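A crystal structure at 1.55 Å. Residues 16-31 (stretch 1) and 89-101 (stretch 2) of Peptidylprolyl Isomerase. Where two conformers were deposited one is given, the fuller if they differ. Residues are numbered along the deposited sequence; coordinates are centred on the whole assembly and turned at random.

Stretch 1, residues 16-31: ISQDQRLKKKIITAGS
Stretch 2 89-101: GEKSYFEIPSDYA

The strand that begins at K23 pairs antiparallel with strand 91-96, their axes 4.5 Å apart at closest and 154° between N-to-C directions. K23 faces E95 and K25 faces Y93 as hydrogen-bonded pairs; K24-F94 and I26-S92 are non-hydrogen-bonded, with CA atoms 4.3 Å apart. K25 N to Y93 O and Y93 N to K25 O are both 2.8 Å; E95 N to K23 O is 3.0 Å, whereas K23 N to E95 O is weak at 3.4 Å. At I27 (phi/psi -89/-51) a bulge shifts the register by one, so that K91 O accepts from both I27 N (2.8 Å) and T28 N (3.0 Å), and K91 N returns to T28 O (3.0 Å).

On the K24, I26, S92 and F94 face, the backbone of K24 places CB over the F94 ring (chi1 m), 3.9 Å from its centroid; chi1 p and the fully trans chain beyond carry NZ to 2.8 Å from E90 OE2 in a salt bridge. E90, t at chi1 and chi2, also receives S92 OG at OE2 (2.6 Å). I16 CD1 meets the F94 ring edge, 3.4 Å from CE1.

On the opposite face, extended K23 (p,t,t,t) and E95 (t,t) form a long salt bridge, NZ to OE2 3.9 Å; water 3 links K23 NZ to E95 OE1.

Before the strand, S17-Q20 forms a type I turn, with Q20 at phi/psi 68/6. D19, chi1 p, accepts at OD1 from S17 OG (2.7 Å) and R21 N (2.9 Å). R21 (m,t,p, chi4 -112°) brings its guanidinium end-on to D99 (chi1 p): NH1 to OD1 is 3.0 Å and NH2 to OD2 2.9 Å, while P97 CG covers one face. L22 CB lies over the Y100 ring (chi1 m), 4.1 Å from the centroid, and the t,p rotamer puts CD1 3.7 Å from I96 CG1.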

# COMPACT_ATOMS: atom_id res chain seq x y z
N ILE A 16 -11.80 -1.49 -1.23
CA ILE A 16 -11.35 -0.15 -1.57
C ILE A 16 -11.78 0.24 -2.98
O ILE A 16 -12.33 1.32 -3.21
CB ILE A 16 -9.82 -0.02 -1.42
CG1 ILE A 16 -9.40 -0.26 0.02
CG2 ILE A 16 -9.35 1.36 -1.86
CD1 ILE A 16 -7.93 -0.46 0.15
N SER A 17 -11.54 -0.65 -3.94
CA SER A 17 -11.91 -0.40 -5.33
C SER A 17 -13.36 -0.80 -5.59
O SER A 17 -13.97 -1.57 -4.84
CB SER A 17 -11.00 -1.17 -6.27
OG SER A 17 -11.10 -2.57 -6.02
N GLN A 18 -13.90 -0.27 -6.69
CA GLN A 18 -15.30 -0.53 -7.02
C GLN A 18 -15.56 -2.02 -7.24
O GLN A 18 -16.60 -2.54 -6.82
CB GLN A 18 -15.70 0.27 -8.26
N ASP A 19 -14.63 -2.72 -7.88
CA ASP A 19 -14.80 -4.16 -8.08
C ASP A 19 -14.51 -4.97 -6.83
O ASP A 19 -14.60 -6.20 -6.88
CB ASP A 19 -13.93 -4.64 -9.26
CG ASP A 19 -12.43 -4.45 -9.01
OD1 ASP A 19 -12.00 -4.28 -7.85
OD2 ASP A 19 -11.68 -4.48 -10.01
N GLN A 20 -14.14 -4.31 -5.73
CA GLN A 20 -13.90 -4.90 -4.41
C GLN A 20 -12.67 -5.79 -4.36
O GLN A 20 -12.40 -6.41 -3.32
CB GLN A 20 -15.11 -5.68 -3.91
CG GLN A 20 -16.39 -4.87 -3.85
CD GLN A 20 -17.48 -5.57 -3.07
OE1 GLN A 20 -18.10 -4.98 -2.18
NE2 GLN A 20 -17.72 -6.84 -3.40
N ARG A 21 -11.88 -5.85 -5.44
CA ARG A 21 -10.73 -6.75 -5.46
C ARG A 21 -9.50 -6.15 -4.80
O ARG A 21 -8.64 -6.89 -4.31
CB ARG A 21 -10.44 -7.17 -6.90
CG ARG A 21 -11.52 -8.07 -7.47
CD ARG A 21 -11.37 -8.31 -8.97
NE ARG A 21 -10.06 -8.87 -9.31
CZ ARG A 21 -9.13 -8.21 -10.00
NH1 ARG A 21 -7.97 -8.79 -10.26
NH2 ARG A 21 -9.37 -6.97 -10.42
N LEU A 22 -9.38 -4.82 -4.78
CA LEU A 22 -8.39 -4.14 -3.96
C LEU A 22 -9.02 -3.93 -2.59
O LEU A 22 -10.09 -3.33 -2.49
CB LEU A 22 -8.00 -2.79 -4.57
CG LEU A 22 -7.07 -1.88 -3.76
CD1 LEU A 22 -5.67 -2.46 -3.74
CD2 LEU A 22 -7.06 -0.47 -4.35
N LYS A 23 -8.39 -4.45 -1.54
CA LYS A 23 -9.06 -4.49 -0.25
C LYS A 23 -8.03 -4.46 0.87
O LYS A 23 -6.85 -4.75 0.64
CB LYS A 23 -9.93 -5.74 -0.14
CG LYS A 23 -9.14 -7.02 -0.36
CD LYS A 23 -10.03 -8.25 -0.39
CE LYS A 23 -9.16 -9.47 -0.51
NZ LYS A 23 -9.90 -10.72 -0.19
N LYS A 24 -8.47 -4.11 2.07
CA LYS A 24 -7.57 -4.02 3.21
C LYS A 24 -8.22 -4.52 4.49
O LYS A 24 -9.45 -4.59 4.61
CB LYS A 24 -7.08 -2.57 3.43
CG LYS A 24 -8.13 -1.68 4.08
CD LYS A 24 -7.63 -0.23 4.25
CE LYS A 24 -8.70 0.60 4.94
NZ LYS A 24 -8.28 2.04 5.13
N LYS A 25 -7.37 -4.90 5.43
CA LYS A 25 -7.74 -5.15 6.82
C LYS A 25 -6.99 -4.14 7.68
O LYS A 25 -5.78 -3.96 7.50
CB LYS A 25 -7.38 -6.57 7.25
CG LYS A 25 -8.20 -7.67 6.58
CD LYS A 25 -7.49 -9.01 6.62
CE LYS A 25 -7.06 -9.40 8.02
NZ LYS A 25 -6.32 -10.70 8.00
N ILE A 26 -7.70 -3.48 8.60
CA ILE A 26 -7.04 -2.51 9.48
C ILE A 26 -6.38 -3.28 10.62
O ILE A 26 -7.03 -4.08 11.30
CB ILE A 26 -8.04 -1.46 10.00
CG1 ILE A 26 -8.58 -0.65 8.82
CG2 ILE A 26 -7.37 -0.54 11.01
CD1 ILE A 26 -9.64 0.37 9.19
N ILE A 27 -5.08 -3.07 10.78
CA ILE A 27 -4.33 -3.69 11.87
C ILE A 27 -4.34 -2.81 13.10
O ILE A 27 -4.67 -3.25 14.20
CB ILE A 27 -2.88 -3.98 11.40
CG1 ILE A 27 -2.87 -4.89 10.18
CG2 ILE A 27 -2.05 -4.55 12.54
CD1 ILE A 27 -1.49 -5.08 9.60
N THR A 28 -3.99 -1.54 12.92
CA THR A 28 -3.96 -0.56 13.99
C THR A 28 -4.72 0.66 13.51
O THR A 28 -4.38 1.24 12.48
CB THR A 28 -2.53 -0.16 14.35
OG1 THR A 28 -1.78 -1.34 14.66
CG2 THR A 28 -2.52 0.78 15.55
N ALA A 29 -5.76 1.05 14.26
CA ALA A 29 -6.50 2.24 13.88
C ALA A 29 -5.62 3.48 13.98
O ALA A 29 -4.69 3.55 14.78
CB ALA A 29 -7.73 2.41 14.77
N GLY A 30 -5.93 4.47 13.15
CA GLY A 30 -5.13 5.68 13.10
C GLY A 30 -5.18 6.49 14.38
O GLY A 30 -6.03 6.31 15.26
N SER A 31 -4.24 7.44 14.47
CA SER A 31 -4.20 8.36 15.60
C SER A 31 -5.30 9.41 15.55
O SER A 31 -5.63 10.01 16.58
CB SER A 31 -2.83 9.04 15.67
OG SER A 31 -2.55 9.71 14.45
N GLY A 89 -1.62 7.68 10.78
CA GLY A 89 -1.16 6.67 11.73
C GLY A 89 -1.71 5.27 11.53
O GLY A 89 -1.25 4.34 12.22
N GLU A 90 -2.66 5.08 10.62
CA GLU A 90 -3.24 3.76 10.40
C GLU A 90 -2.18 2.78 9.90
O GLU A 90 -1.30 3.14 9.12
CB GLU A 90 -4.38 3.88 9.39
CG GLU A 90 -5.05 2.56 9.00
CD GLU A 90 -6.21 2.81 8.06
OE1 GLU A 90 -6.99 3.75 8.33
OE2 GLU A 90 -6.31 2.07 7.06
N LYS A 91 -2.25 1.55 10.39
CA LYS A 91 -1.50 0.44 9.80
C LYS A 91 -2.52 -0.55 9.27
O LYS A 91 -3.39 -0.99 10.01
CB LYS A 91 -0.57 -0.22 10.82
CG LYS A 91 0.31 -1.31 10.20
CD LYS A 91 1.36 -1.81 11.19
CE LYS A 91 2.17 -2.96 10.61
NZ LYS A 91 3.14 -3.52 11.60
N SER A 92 -2.42 -0.87 7.98
CA SER A 92 -3.38 -1.75 7.34
C SER A 92 -2.66 -2.74 6.44
O SER A 92 -1.51 -2.55 6.06
CB SER A 92 -4.42 -0.96 6.54
OG SER A 92 -5.31 -0.34 7.46
N TYR A 93 -3.38 -3.82 6.15
CA TYR A 93 -2.88 -4.93 5.34
C TYR A 93 -3.70 -4.98 4.05
O TYR A 93 -4.92 -5.07 4.11
CB TYR A 93 -3.01 -6.23 6.12
CG TYR A 93 -2.45 -7.46 5.46
CD1 TYR A 93 -1.11 -7.55 5.11
CD2 TYR A 93 -3.26 -8.57 5.23
CE1 TYR A 93 -0.59 -8.70 4.54
CE2 TYR A 93 -2.76 -9.71 4.66
CZ TYR A 93 -1.42 -9.77 4.31
OH TYR A 93 -0.93 -10.93 3.75
N PHE A 94 -3.02 -4.89 2.92
CA PHE A 94 -3.66 -4.75 1.62
C PHE A 94 -3.41 -5.97 0.75
O PHE A 94 -2.28 -6.45 0.65
CB PHE A 94 -3.15 -3.52 0.87
CG PHE A 94 -3.52 -2.21 1.51
CD1 PHE A 94 -4.58 -1.47 1.04
CD2 PHE A 94 -2.77 -1.71 2.57
CE1 PHE A 94 -4.91 -0.24 1.62
CE2 PHE A 94 -3.10 -0.47 3.14
CZ PHE A 94 -4.17 0.25 2.67
N GLU A 95 -4.46 -6.45 0.09
CA GLU A 95 -4.33 -7.36 -1.03
C GLU A 95 -4.47 -6.55 -2.31
O GLU A 95 -5.50 -5.91 -2.54
CB GLU A 95 -5.39 -8.45 -0.98
CG GLU A 95 -5.24 -9.46 -2.09
CD GLU A 95 -6.02 -10.74 -1.85
OE1 GLU A 95 -5.80 -11.39 -0.81
OE2 GLU A 95 -6.88 -11.06 -2.68
N ILE A 96 -3.44 -6.59 -3.16
CA ILE A 96 -3.37 -5.74 -4.34
C ILE A 96 -3.24 -6.63 -5.57
O ILE A 96 -2.15 -7.10 -5.90
CB ILE A 96 -2.19 -4.76 -4.24
CG1 ILE A 96 -2.32 -3.93 -2.95
CG2 ILE A 96 -2.18 -3.83 -5.44
CD1 ILE A 96 -1.38 -2.72 -2.89
N PRO A 97 -4.34 -6.87 -6.29
CA PRO A 97 -4.26 -7.64 -7.53
C PRO A 97 -3.29 -7.03 -8.53
O PRO A 97 -2.97 -5.83 -8.48
CB PRO A 97 -5.70 -7.61 -8.07
CG PRO A 97 -6.55 -7.31 -6.85
CD PRO A 97 -5.71 -6.40 -6.01
N SER A 98 -2.82 -7.87 -9.45
CA SER A 98 -1.81 -7.44 -10.41
C SER A 98 -2.29 -6.26 -11.24
O SER A 98 -1.49 -5.38 -11.58
CB SER A 98 -1.40 -8.62 -11.31
OG SER A 98 -2.49 -9.07 -12.09
N ASP A 99 -3.59 -6.19 -11.54
CA ASP A 99 -4.06 -5.05 -12.31
C ASP A 99 -4.13 -3.77 -11.49
O ASP A 99 -4.46 -2.72 -12.06
CB ASP A 99 -5.42 -5.36 -12.97
CG ASP A 99 -6.48 -5.82 -11.99
OD1 ASP A 99 -6.16 -6.50 -11.00
OD2 ASP A 99 -7.68 -5.52 -12.23
N TYR A 100 -3.84 -3.83 -10.19
CA TYR A 100 -3.63 -2.65 -9.37
C TYR A 100 -2.16 -2.48 -9.00
O TYR A 100 -1.83 -1.61 -8.19
CB TYR A 100 -4.49 -2.71 -8.09
CG TYR A 100 -5.98 -2.60 -8.34
CD1 TYR A 100 -6.64 -1.38 -8.22
CD2 TYR A 100 -6.72 -3.71 -8.71
CE1 TYR A 100 -8.00 -1.28 -8.46
CE2 TYR A 100 -8.07 -3.62 -8.94
CZ TYR A 100 -8.71 -2.40 -8.82
OH TYR A 100 -10.06 -2.32 -9.06
N ALA A 101 -1.29 -3.32 -9.56
CA ALA A 101 0.13 -3.28 -9.24
C ALA A 101 0.93 -3.19 -10.53
O ALA A 101 0.80 -2.21 -11.27
CB ALA A 101 0.54 -4.49 -8.39
O HOH W 1 -12.74 -1.44 -9.58
O HOH W 2 -8.65 -9.50 -4.22
O HOH W 3 -7.84 -12.57 0.35
O HOH W 4 -9.50 3.97 7.30
O HOH W 5 -7.66 3.85 10.97